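Local coordinates for putative molybdenum carrier protein (Syntrophus aciditrophicus SB, PDB 3IMK) that is of unknown function but may carry molybdenum, and has the Rossmann-like fold of the circularly permuted YpsA branch of the SLOG superfamily, at residues A[43-48]-A[137-142]; A[80-85]-A[146-151]; A[6-11]-A[122-127]; A[111-116]-A[153-158]. All coordinates share one frame; numbering follows the deposited sequence.

Contact 1 of 4, residues A[43-48]-A[137-142]; sequences LAEGGR and PRAGKD
The carboxylate of E45 meets the guanidinium group of R138 in a short salt bridge, E45 OE2 lying 2.6 Å from R138 NH1. NH1 arrives almost in line with the C-O bond at OE2. The two flat groups stand nearly perpendicular, their planes 87° apart, so one nitrogen does the work instead of a two-pronged pairing. K141 CG sits over one guanidinium face, 3.7 Å above its plane.

The other oxygen, E45 OE1, receives G140 N at 2.9 Å on its syn lone pair, and also has a hydrogen bond with T17 OG1. E45 can span the gap because its CG is anti to the backbone N (chi1 177°) and the chain runs straight on beyond CG. It projects from a type II beta turn, A44 to G47, with G46 at a positive phi where glycine fits. The contact links this loop, after strand 34-38, to the loop between strand 131-135 and helix 145-157 at the surface of the Rossmann-like domain. An alanine at E45 would remove both acceptors, and would probably leave R138 NH1 and G140 N without these mates.

Shape explains G140: a side chain on it would run into E45 OE2, whereas glycine lets the carboxylate come close.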
loop_
_atom_site.group_PDB
_atom_site.type_symbol
_atom_site.label_atom_id
_atom_site.label_comp_id
_atom_site.label_asym_id
_atom_site.label_seq_id
_atom_site.Cartn_x
_atom_site.Cartn_y
_atom_site.Cartn_z
ATOM N N LEU A 43 -3.140 0.154 -16.619
ATOM C CA LEU A 43 -4.580 0.160 -16.413
ATOM C C LEU A 43 -4.971 0.376 -14.958
ATOM O O LEU A 43 -4.314 -0.158 -14.033
ATOM C CB LEU A 43 -5.238 -1.112 -16.936
ATOM C CG LEU A 43 -4.905 -1.446 -18.375
ATOM C CD1 LEU A 43 -5.629 -2.782 -18.796
ATOM C CD2 LEU A 43 -5.269 -0.328 -19.353
ATOM N N ALA A 44 -6.079 1.107 -14.764
ATOM C CA ALA A 44 -6.625 1.375 -13.443
ATOM C C ALA A 44 -8.072 1.829 -13.614
ATOM O O ALA A 44 -8.499 2.239 -14.702
ATOM C CB ALA A 44 -5.795 2.445 -12.719
ATOM N N GLU A 45 -8.823 1.768 -12.536
ATOM C CA GLU A 45 -10.113 2.445 -12.488
ATOM C C GLU A 45 -9.888 3.935 -12.736
ATOM O O GLU A 45 -8.928 4.508 -12.192
ATOM C CB GLU A 45 -10.726 2.259 -11.115
ATOM C CG GLU A 45 -12.025 2.988 -10.935
ATOM C CD GLU A 45 -12.585 2.804 -9.539
ATOM O OE1 GLU A 45 -12.019 3.368 -8.595
ATOM O OE2 GLU A 45 -13.615 2.113 -9.419
ATOM N N GLY A 46 -10.720 4.542 -13.584
ATOM C CA GLY A 46 -10.525 5.979 -13.894
ATOM C C GLY A 46 -9.485 6.298 -14.952
ATOM O O GLY A 46 -9.245 7.486 -15.243
ATOM N N GLY A 47 -8.919 5.301 -15.614
ATOM C CA GLY A 47 -8.046 5.460 -16.749
ATOM C C GLY A 47 -6.576 5.249 -16.461
ATOM O O GLY A 47 -6.174 4.994 -15.328
ATOM N N ARG A 48 -5.793 5.309 -17.519
ATOM C CA ARG A 48 -4.346 5.113 -17.528
ATOM C C ARG A 48 -3.715 5.865 -16.325
ATOM O O ARG A 48 -3.964 7.050 -16.134
ATOM C CB ARG A 48 -3.796 5.646 -18.860
ATOM C CG ARG A 48 -2.334 5.362 -19.118
ATOM C CD ARG A 48 -1.897 5.915 -20.462
ATOM N NE ARG A 48 -0.457 5.807 -20.661
ATOM C CZ ARG A 48 0.163 4.734 -21.135
ATOM N NH1 ARG A 48 -0.528 3.653 -21.475
ATOM N NH2 ARG A 48 1.489 4.743 -21.294
ATOM N N PRO A 137 -8.573 -1.124 -1.065
ATOM C CA PRO A 137 -9.625 -1.033 -2.108
ATOM C C PRO A 137 -9.509 0.176 -3.061
ATOM O O PRO A 137 -8.881 1.203 -2.731
ATOM C CB PRO A 137 -10.929 -0.900 -1.322
ATOM C CG PRO A 137 -10.588 -1.334 0.050
ATOM C CD PRO A 137 -9.117 -1.161 0.301
ATOM N N ARG A 138 -10.057 0.012 -4.255
ATOM C CA ARG A 138 -10.161 1.106 -5.219
ATOM C C ARG A 138 -11.176 2.118 -4.729
ATOM O O ARG A 138 -12.092 1.799 -3.934
ATOM C CB ARG A 138 -10.517 0.562 -6.597
ATOM C CG ARG A 138 -11.937 -0.050 -6.695
ATOM C CD ARG A 138 -12.108 -0.669 -8.054
ATOM N NE ARG A 138 -13.219 -1.625 -8.173
ATOM C CZ ARG A 138 -14.476 -1.321 -8.433
ATOM N NH1 ARG A 138 -14.843 -0.075 -8.641
ATOM N NH2 ARG A 138 -15.376 -2.284 -8.537
ATOM N N ALA A 139 -11.060 3.341 -5.223
ATOM C CA ALA A 139 -11.958 4.422 -4.794
ATOM C C ALA A 139 -13.411 4.142 -5.086
ATOM O O ALA A 139 -14.302 4.559 -4.333
ATOM C CB ALA A 139 -11.531 5.758 -5.431
ATOM N N GLY A 140 -13.685 3.490 -6.203
ATOM C CA GLY A 140 -15.067 3.127 -6.509
ATOM C C GLY A 140 -15.723 2.180 -5.527
ATOM O O GLY A 140 -16.980 2.081 -5.479
ATOM N N LYS A 141 -14.926 1.427 -4.781
ATOM C CA LYS A 141 -15.457 0.593 -3.720
ATOM C C LYS A 141 -15.529 1.298 -2.347
ATOM O O LYS A 141 -16.289 0.904 -1.474
ATOM C CB LYS A 141 -14.671 -0.712 -3.588
ATOM C CG LYS A 141 -15.017 -1.763 -4.684
ATOM C CD LYS A 141 -16.345 -2.473 -4.402
ATOM C CE LYS A 141 -16.629 -3.557 -5.435
ATOM N NZ LYS A 141 -17.856 -4.313 -5.087
ATOM N N ASP A 142 -14.678 2.287 -2.121
ATOM C CA ASP A 142 -14.642 2.977 -0.847
ATOM C C ASP A 142 -14.247 4.426 -1.100
ATOM O O ASP A 142 -13.057 4.725 -1.255
ATOM C CB ASP A 142 -13.684 2.282 0.108
ATOM C CG ASP A 142 -13.646 2.950 1.487
ATOM O OD1 ASP A 142 -14.286 3.999 1.637
ATOM O OD2 ASP A 142 -13.023 2.365 2.404
#

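Contact 2 of 4, residues A[80-85]-A[146-151]; sequences ISHGIL and YQATMD
I80 and T149 meet at a slant, methyl against methyl. The end of the isoleucine chain does most of the touching: I80 CD1 lies 3.7 Å from T149 CG2. The hydroxyl oxygen is also within van der Waals distance, with I80 CG2 3.9 Å from T149 OG1. That oxygen does not look to I80 for a partner, since it is hydrogen-bonded to I145 O one turn back in the helix, which lets the threonine lie against an isoleucine; with OG1 beside the backbone N (chi1 -64°), CG2 takes the place anti to that N and meets CD1.

One residue past the end of the strand, H82 brings its imidazole to the small methyl of A148, with H82 CE1 3.8 Å from A148 CB and the ring turned obliquely to it. Alanine suits the spot because its single methyl is all that stands between the ring and the helix. ND1, next to CE1 in the ring, is hydrogen-bonded to D142, which probably fixes the rotation of the ring.

S81, between these two, points away from the helix, as alternation along a strand requires. S81 OG gives a 2.6 Å hydrogen bond to G83 O, in the carbonyl plane, tightening the bend that ends the strand; it is also bonded to H105.

The end of strand 76-81, next to edge strand 103-107 in the parallel sheet, and the residue after it thus pack on helix 145-157, as in the alpha/beta layers of a Rossmann-like fold.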
loop_
_atom_site.group_PDB
_atom_site.type_symbol
_atom_site.label_atom_id
_atom_site.label_comp_id
_atom_site.label_asym_id
_atom_site.label_seq_id
_atom_site.Cartn_x
_atom_site.Cartn_y
_atom_site.Cartn_z
ATOM N N ILE A 80 -4.846 -1.430 3.927
ATOM C CA ILE A 80 -5.719 -0.493 4.618
ATOM C C ILE A 80 -7.142 -0.622 4.045
ATOM O O ILE A 80 -7.320 -0.536 2.842
ATOM C CB ILE A 80 -5.189 0.949 4.450
ATOM C CG1 ILE A 80 -3.709 1.042 4.828
ATOM C CG2 ILE A 80 -6.064 1.909 5.292
ATOM C CD1 ILE A 80 -2.996 2.337 4.350
ATOM N N SER A 81 -8.154 -0.746 4.915
ATOM C CA SER A 81 -9.540 -0.846 4.505
ATOM C C SER A 81 -10.459 -0.257 5.553
ATOM O O SER A 81 -10.034 0.076 6.668
ATOM C CB SER A 81 -9.942 -2.308 4.316
ATOM O OG SER A 81 -10.061 -2.978 5.543
ATOM N N HIS A 82 -11.723 -0.182 5.168
ATOM C CA HIS A 82 -12.851 -0.072 6.097
ATOM C C HIS A 82 -13.648 -1.336 5.997
ATOM O O HIS A 82 -14.290 -1.579 4.969
ATOM C CB HIS A 82 -13.728 1.154 5.806
ATOM C CG HIS A 82 -13.022 2.465 5.963
ATOM N ND1 HIS A 82 -12.663 3.238 4.879
ATOM C CD2 HIS A 82 -12.614 3.143 7.066
ATOM C CE1 HIS A 82 -12.083 4.346 5.313
ATOM N NE2 HIS A 82 -12.019 4.306 6.637
ATOM N N GLY A 83 -13.523 -2.194 7.003
ATOM C CA GLY A 83 -14.206 -3.476 7.013
ATOM C C GLY A 83 -13.316 -4.644 6.576
ATOM O O GLY A 83 -12.139 -4.478 6.208
ATOM N N ILE A 84 -13.901 -5.835 6.587
ATOM C CA ILE A 84 -13.187 -7.051 6.216
ATOM C C ILE A 84 -12.731 -6.975 4.778
ATOM O O ILE A 84 -13.398 -6.398 3.906
ATOM C CB ILE A 84 -14.049 -8.304 6.459
ATOM C CG1 ILE A 84 -15.332 -8.237 5.630
ATOM C CG2 ILE A 84 -14.276 -8.436 7.979
ATOM C CD1 ILE A 84 -15.323 -9.131 4.405
ATOM N N LEU A 85 -11.553 -7.547 4.525
ATOM C CA LEU A 85 -11.011 -7.593 3.166
ATOM C C LEU A 85 -11.838 -8.433 2.197
ATOM O O LEU A 85 -12.234 -9.547 2.531
ATOM C CB LEU A 85 -9.593 -8.111 3.187
ATOM C CG LEU A 85 -8.597 -7.295 4.014
ATOM C CD1 LEU A 85 -7.186 -7.805 3.932
ATOM C CD2 LEU A 85 -8.664 -5.799 3.620
ATOM N N TYR A 146 -9.041 6.816 0.046
ATOM C CA TYR A 146 -7.894 7.635 -0.380
ATOM C C TYR A 146 -7.480 8.566 0.762
ATOM O O TYR A 146 -6.335 8.586 1.186
ATOM C CB TYR A 146 -8.252 8.443 -1.644
ATOM C CG TYR A 146 -7.143 9.398 -2.035
ATOM C CD1 TYR A 146 -7.067 10.671 -1.504
ATOM C CD2 TYR A 146 -6.155 8.999 -2.934
ATOM C CE1 TYR A 146 -6.023 11.518 -1.821
ATOM C CE2 TYR A 146 -5.112 9.818 -3.249
ATOM C CZ TYR A 146 -5.069 11.105 -2.712
ATOM O OH TYR A 146 -4.021 11.951 -3.027
ATOM N N GLN A 147 -8.440 9.337 1.267
ATOM C CA GLN A 147 -8.076 10.323 2.295
ATOM C C GLN A 147 -7.722 9.653 3.633
ATOM O O GLN A 147 -6.885 10.159 4.376
ATOM C CB GLN A 147 -9.172 11.367 2.521
ATOM C CG GLN A 147 -8.697 12.585 3.332
ATOM C CD GLN A 147 -7.519 13.308 2.676
ATOM O OE1 GLN A 147 -7.573 13.600 1.470
ATOM N NE2 GLN A 147 -6.447 13.565 3.432
ATOM N N ALA A 148 -8.393 8.555 3.946
ATOM C CA ALA A 148 -8.068 7.847 5.163
ATOM C C ALA A 148 -6.618 7.348 5.130
ATOM O O ALA A 148 -5.892 7.394 6.155
ATOM C CB ALA A 148 -9.019 6.670 5.346
ATOM N N THR A 149 -6.217 6.825 3.960
ATOM C CA THR A 149 -4.842 6.382 3.745
ATOM C C THR A 149 -3.855 7.545 3.919
ATOM O O THR A 149 -2.842 7.422 4.607
ATOM C CB THR A 149 -4.709 5.685 2.379
ATOM O OG1 THR A 149 -5.516 4.509 2.435
ATOM C CG2 THR A 149 -3.259 5.268 2.143
HETATM N N MSE A 150 -4.144 8.688 3.271
HETATM C CA MSE A 150 -3.293 9.879 3.449
HETATM C C MSE A 150 -3.155 10.248 4.922
HETATM O O MSE A 150 -2.056 10.531 5.392
HETATM C CB MSE A 150 -3.809 11.081 2.631
HETATM C CG MSE A 150 -3.843 10.867 1.118
HETATM SE SE MSE A 150 -2.088 10.855 0.362
HETATM C CE MSE A 150 -1.503 12.713 0.535
ATOM N N ASP A 151 -4.287 10.286 5.622
ATOM C CA ASP A 151 -4.325 10.760 7.000
ATOM C C ASP A 151 -3.549 9.778 7.888
ATOM O O ASP A 151 -2.802 10.197 8.763
ATOM C CB ASP A 151 -5.777 10.881 7.491
ATOM C CG ASP A 151 -6.564 11.987 6.840
ATOM O OD1 ASP A 151 -5.961 12.853 6.184
ATOM O OD2 ASP A 151 -7.834 11.981 7.002
#

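Contact 3 of 4, residues A[6-11]-A[122-127]; sequences PAITKI and SWTVSH
T124 OG1 is held by its own helix, through a hydrogen bond with I120 O and a weak one with N121 O, while P6 packs on it through CB and CG, P6 CB lying 3.7 Å from T124 OG1. The oxygen sits between the backbone N and the carbonyl carbon (chi1 55°), which turns it toward CB and CG of the proline and leaves CG2 for I8. With its polar need met within the helix, threonine can lie against an apolar ring.

V125 completes the seat of the proline: V125 CG2 comes within 3.6 Å of P6 N and 4.0 Å of P6 CG, the valine and the proline ring meeting at a slant. I8 touches more lightly, I8 CD1 being 4.3 Å from T124 CG2. The contact joins the segment leading into strand 10-12 of the parallel Rossmann-like sheet to the last turns of helix 113-126, and F156 of helix 145-157 packs on both P6 and T124.

Near the end of the helix two carbonyls each take two donors. S122 O takes S126 N and also S126 OG, the latter at 2.7 Å, from opposite faces of its plane. W123 O takes H127 N together with H127 ND1 at 2.9 Å; it lies in the imidazole plane, and ND1 meets one of its lone pairs in the carbonyl plane.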
loop_
_atom_site.group_PDB
_atom_site.type_symbol
_atom_site.label_atom_id
_atom_site.label_comp_id
_atom_site.label_asym_id
_atom_site.label_seq_id
_atom_site.Cartn_x
_atom_site.Cartn_y
_atom_site.Cartn_z
ATOM N N PRO A 6 11.074 3.946 12.128
ATOM C CA PRO A 6 10.989 3.207 10.869
ATOM C C PRO A 6 11.997 3.780 9.847
ATOM O O PRO A 6 12.261 4.989 9.858
ATOM C CB PRO A 6 9.551 3.477 10.390
ATOM C CG PRO A 6 8.813 3.820 11.603
ATOM C CD PRO A 6 9.789 4.587 12.462
ATOM N N ALA A 7 12.602 2.930 9.026
ATOM C CA ALA A 7 13.473 3.384 7.964
ATOM C C ALA A 7 12.835 3.086 6.616
ATOM O O ALA A 7 13.224 2.163 5.914
ATOM C CB ALA A 7 14.876 2.735 8.068
ATOM N N ILE A 8 11.820 3.875 6.249
ATOM C CA ILE A 8 11.115 3.638 5.008
ATOM C C ILE A 8 11.883 4.287 3.858
ATOM O O ILE A 8 11.873 5.525 3.702
ATOM C CB ILE A 8 9.654 4.137 5.069
ATOM C CG1 ILE A 8 8.913 3.519 6.245
ATOM C CG2 ILE A 8 8.874 3.837 3.768
ATOM C CD1 ILE A 8 8.877 2.007 6.291
ATOM N N THR A 9 12.582 3.457 3.088
ATOM C CA THR A 9 13.388 3.916 1.976
ATOM C C THR A 9 12.625 3.952 0.682
ATOM O O THR A 9 13.056 4.569 -0.285
ATOM C CB THR A 9 14.619 3.019 1.808
ATOM O OG1 THR A 9 14.131 1.684 1.532
ATOM C CG2 THR A 9 15.509 3.064 3.080
ATOM N N LYS A 10 11.490 3.257 0.618
ATOM C CA LYS A 10 10.671 3.235 -0.612
ATOM C C LYS A 10 9.248 2.774 -0.286
ATOM O O LYS A 10 9.074 1.821 0.500
ATOM C CB LYS A 10 11.273 2.305 -1.669
ATOM C CG LYS A 10 10.670 2.416 -3.087
ATOM C CD LYS A 10 11.353 1.466 -4.079
ATOM C CE LYS A 10 10.858 1.647 -5.534
ATOM N NZ LYS A 10 11.643 0.974 -6.680
ATOM N N ILE A 11 8.263 3.448 -0.886
ATOM C CA ILE A 11 6.857 3.049 -0.861
ATOM C C ILE A 11 6.495 2.579 -2.234
ATOM O O ILE A 11 6.802 3.261 -3.214
ATOM C CB ILE A 11 5.943 4.190 -0.406
ATOM C CG1 ILE A 11 6.150 4.436 1.104
ATOM C CG2 ILE A 11 4.444 3.865 -0.706
ATOM C CD1 ILE A 11 5.525 5.754 1.641
ATOM N N SER A 122 5.324 -0.250 15.184
ATOM C CA SER A 122 5.851 -1.428 15.851
ATOM C C SER A 122 6.167 -2.531 14.815
ATOM O O SER A 122 7.212 -3.204 14.861
ATOM C CB SER A 122 4.814 -1.912 16.853
ATOM O OG SER A 122 4.640 -0.960 17.894
ATOM N N TRP A 123 5.270 -2.705 13.838
ATOM C CA TRP A 123 5.391 -3.762 12.865
ATOM C C TRP A 123 6.560 -3.508 11.902
ATOM O O TRP A 123 7.343 -4.395 11.571
ATOM C CB TRP A 123 4.046 -3.906 12.102
ATOM C CG TRP A 123 4.033 -4.792 10.878
ATOM C CD1 TRP A 123 4.002 -6.139 10.847
ATOM C CD2 TRP A 123 3.974 -4.348 9.531
ATOM N NE1 TRP A 123 3.952 -6.582 9.543
ATOM C CE2 TRP A 123 3.923 -5.484 8.715
ATOM C CE3 TRP A 123 3.933 -3.087 8.932
ATOM C CZ2 TRP A 123 3.872 -5.404 7.340
ATOM C CZ3 TRP A 123 3.864 -3.005 7.549
ATOM C CH2 TRP A 123 3.871 -4.155 6.778
ATOM N N THR A 124 6.616 -2.291 11.363
ATOM C CA THR A 124 7.711 -1.955 10.410
ATOM C C THR A 124 9.064 -2.062 11.083
ATOM O O THR A 124 10.023 -2.611 10.516
ATOM C CB THR A 124 7.556 -0.560 9.743
ATOM O OG1 THR A 124 7.422 0.461 10.730
ATOM C CG2 THR A 124 6.405 -0.543 8.758
ATOM N N VAL A 125 9.205 -1.523 12.287
ATOM C CA VAL A 125 10.532 -1.521 12.944
ATOM C C VAL A 125 10.917 -2.960 13.321
ATOM O O VAL A 125 12.051 -3.405 13.085
ATOM C CB VAL A 125 10.579 -0.603 14.169
ATOM C CG1 VAL A 125 11.936 -0.808 14.977
ATOM C CG2 VAL A 125 10.386 0.832 13.720
ATOM N N SER A 126 9.980 -3.698 13.916
ATOM C CA SER A 126 10.303 -5.043 14.393
ATOM C C SER A 126 10.613 -6.008 13.258
ATOM O O SER A 126 11.409 -6.951 13.454
ATOM C CB SER A 126 9.234 -5.560 15.350
ATOM O OG SER A 126 8.019 -5.792 14.724
ATOM N N HIS A 127 10.010 -5.791 12.082
ATOM C CA HIS A 127 10.257 -6.638 10.921
ATOM C C HIS A 127 11.296 -6.083 9.916
ATOM O O HIS A 127 11.510 -6.646 8.843
ATOM C CB HIS A 127 8.930 -6.935 10.210
ATOM C CG HIS A 127 8.015 -7.809 10.997
ATOM N ND1 HIS A 127 7.116 -7.297 11.901
ATOM C CD2 HIS A 127 7.905 -9.155 11.069
ATOM C CE1 HIS A 127 6.461 -8.293 12.480
ATOM N NE2 HIS A 127 6.916 -9.430 11.990
#

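Contact 4 of 4, residues A[111-116]-A[153-158]; sequences ISIEDA and LEVFLA
V155 faces the first turn of helix 113-126 with both of its methyls. V155 CG2 lies 4.2 Å from I113 CD1, and V155 CG1 lies 4.2 Å from E114 CA, so one branch meets a side chain and the other rests on backbone. The I113 and V155 side chains cross at about a right angle. I113 is modelled in two conformers, and its share of the contact is provisional. The valine divides its methyls by its torsion: CG1 lies anti to the backbone N (chi1 178°), and CG2 beside it. E114 turns its side chain away toward the surface, which suits a charged residue that meets V155 through its CA.

The next shell fixes the start of the helix. S112 is its N-cap: D115 N donates to S112 OG at 3.3 Å with an angle of 160°, and A116 N bonds to S112 O at 2.9 Å. I111 and A116 turn to I106 of strand 103-107, placing this helix on the sheet.

A117, further along helix 113-126, adds to the cover of V155. On helix 145-157, F156 packs on I120 and T124, with L157 CG over one face of its ring. E154 OE2 forms a salt bridge with K29 and a hydrogen bond with H30. Helix 145-157 is thereby set between helices 113-126 and 19-29.

No polar bond crosses: the segments are joined by apolar van der Waals contact alone, one valine methyl on an isoleucine and the other on E114 CA, with nothing directional to fix their relative position.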
loop_
_atom_site.group_PDB
_atom_site.type_symbol
_atom_site.label_atom_id
_atom_site.label_comp_id
_atom_site.label_asym_id
_atom_site.label_seq_id
_atom_site.Cartn_x
_atom_site.Cartn_y
_atom_site.Cartn_z
ATOM N N ILE A 111 -10.154 0.432 14.351
ATOM C CA ILE A 111 -9.065 1.103 15.076
ATOM C C ILE A 111 -9.002 2.547 14.580
ATOM O O ILE A 111 -9.153 2.799 13.379
ATOM C CB ILE A 111 -7.722 0.333 14.843
ATOM C CG1 ILE A 111 -6.639 0.837 15.789
ATOM C CG2 ILE A 111 -7.301 0.334 13.390
ATOM C CD1 ILE A 111 -5.358 -0.067 15.772
ATOM N N SER A 112 -8.659 3.475 15.466
ATOM C CA SER A 112 -8.453 4.865 15.044
ATOM C C SER A 112 -7.156 5.037 14.248
ATOM O O SER A 112 -6.252 4.255 14.361
ATOM C CB SER A 112 -8.429 5.775 16.272
ATOM O OG SER A 112 -7.270 5.506 17.060
ATOM N N ILE A 113 -7.064 6.087 13.429
ATOM C CA ILE A 113 -5.829 6.301 12.680
ATOM C C ILE A 113 -4.628 6.509 13.614
ATOM O O ILE A 113 -3.519 6.066 13.298
ATOM C CB ILE A 113 -5.893 7.436 11.607
ATOM C CG1 ILE A 113 -6.236 8.791 12.245
ATOM C CG2 ILE A 113 -6.875 7.040 10.460
ATOM C CD1 ILE A 113 -6.103 9.983 11.308
ATOM N N GLU A 114 -4.830 7.175 14.751
ATOM C CA GLU A 114 -3.699 7.393 15.646
ATOM C C GLU A 114 -3.173 6.088 16.199
ATOM O O GLU A 114 -1.972 5.884 16.279
ATOM C CB GLU A 114 -4.096 8.308 16.799
ATOM C CG GLU A 114 -4.500 9.712 16.362
ATOM C CD GLU A 114 -5.995 9.860 16.035
ATOM O OE1 GLU A 114 -6.731 8.871 15.967
ATOM O OE2 GLU A 114 -6.457 11.033 15.862
ATOM N N ASP A 115 -4.045 5.222 16.629
ATOM C CA ASP A 115 -3.624 3.930 17.233
ATOM C C ASP A 115 -3.050 2.994 16.147
ATOM O O ASP A 115 -2.079 2.253 16.367
ATOM C CB ASP A 115 -4.798 3.324 18.000
ATOM C CG ASP A 115 -5.284 4.238 19.171
ATOM O OD1 ASP A 115 -4.481 4.990 19.687
ATOM O OD2 ASP A 115 -6.401 4.079 19.590
ATOM N N ALA A 116 -3.660 3.031 14.969
ATOM C CA ALA A 116 -3.134 2.276 13.848
ATOM C C ALA A 116 -1.692 2.667 13.527
ATOM O O ALA A 116 -0.873 1.818 13.188
ATOM C CB ALA A 116 -4.017 2.445 12.580
ATOM N N LEU A 153 -1.051 7.682 6.943
ATOM C CA LEU A 153 0.379 7.787 6.655
ATOM C C LEU A 153 0.980 9.062 7.246
ATOM O O LEU A 153 2.146 9.062 7.696
ATOM C CB LEU A 153 0.629 7.653 5.143
ATOM C CG LEU A 153 0.305 6.277 4.553
ATOM C CD1 LEU A 153 0.461 6.301 3.008
ATOM C CD2 LEU A 153 1.113 5.164 5.178
ATOM N N GLU A 154 0.201 10.135 7.253
ATOM C CA GLU A 154 0.673 11.360 7.886
ATOM C C GLU A 154 0.989 11.163 9.364
ATOM O O GLU A 154 1.982 11.679 9.865
ATOM C CB GLU A 154 -0.292 12.501 7.666
ATOM C CG GLU A 154 -0.275 12.997 6.201
ATOM C CD GLU A 154 0.944 13.923 5.821
ATOM O OE1 GLU A 154 1.611 14.493 6.730
ATOM O OE2 GLU A 154 1.160 14.104 4.586
ATOM N N VAL A 155 0.139 10.439 10.073
ATOM C CA VAL A 155 0.417 10.200 11.509
ATOM C C VAL A 155 1.590 9.255 11.669
ATOM O O VAL A 155 2.455 9.470 12.525
ATOM C CB VAL A 155 -0.845 9.665 12.277
ATOM C CG1 VAL A 155 -0.502 9.381 13.752
ATOM C CG2 VAL A 155 -2.039 10.644 12.131
ATOM N N PHE A 156 1.649 8.220 10.814
ATOM C CA PHE A 156 2.750 7.263 10.846
ATOM C C PHE A 156 4.124 7.879 10.556
ATOM O O PHE A 156 5.080 7.587 11.278
ATOM C CB PHE A 156 2.401 6.074 9.898
ATOM C CG PHE A 156 3.539 5.125 9.624
ATOM C CD1 PHE A 156 4.295 4.605 10.659
ATOM C CD2 PHE A 156 3.798 4.711 8.343
ATOM C CE1 PHE A 156 5.373 3.756 10.382
ATOM C CE2 PHE A 156 4.840 3.833 8.059
ATOM C CZ PHE A 156 5.620 3.360 9.091
ATOM N N LEU A 157 4.220 8.707 9.507
ATOM C CA LEU A 157 5.550 9.178 8.967
ATOM C C LEU A 157 5.758 10.684 8.868
ATOM O O LEU A 157 6.849 11.130 8.473
ATOM C CB LEU A 157 5.781 8.641 7.571
ATOM C CG LEU A 157 6.049 7.154 7.472
ATOM C CD1 LEU A 157 6.064 6.725 6.000
ATOM C CD2 LEU A 157 7.346 6.792 8.231
ATOM N N ALA A 158 4.735 11.457 9.184
ATOM C CA ALA A 158 4.835 12.919 9.210
ATOM C C ALA A 158 4.517 13.409 10.627
ATOM O O ALA A 158 4.784 12.709 11.615
ATOM C CB ALA A 158 3.880 13.524 8.188
ATOM O OXT ALA A 158 3.978 14.512 10.823
#

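In the fold
Helix 145-157 ties the set together: it carries the second segments of contacts 2 and 4, whose centres are about 11 Å apart, and the loop before it supplies 137-142 to contact 1. Contacts 1 and 2 join directly through D142 OD2 and H82 ND1, 2.6 Å apart and probably hydrogen-bonded. Contacts 3 and 4 share helix 113-126 and meet where P6 CG lies 3.7 Å from F156 CE1. Contacts 1 and 3, about 27 Å apart between centres, lie on opposite sides of the chain's centre. A bound MES, probably from the crystallisation liquor, comes within about 4 Å of the A139 side chain, placing contact 1 beside a possible pocket.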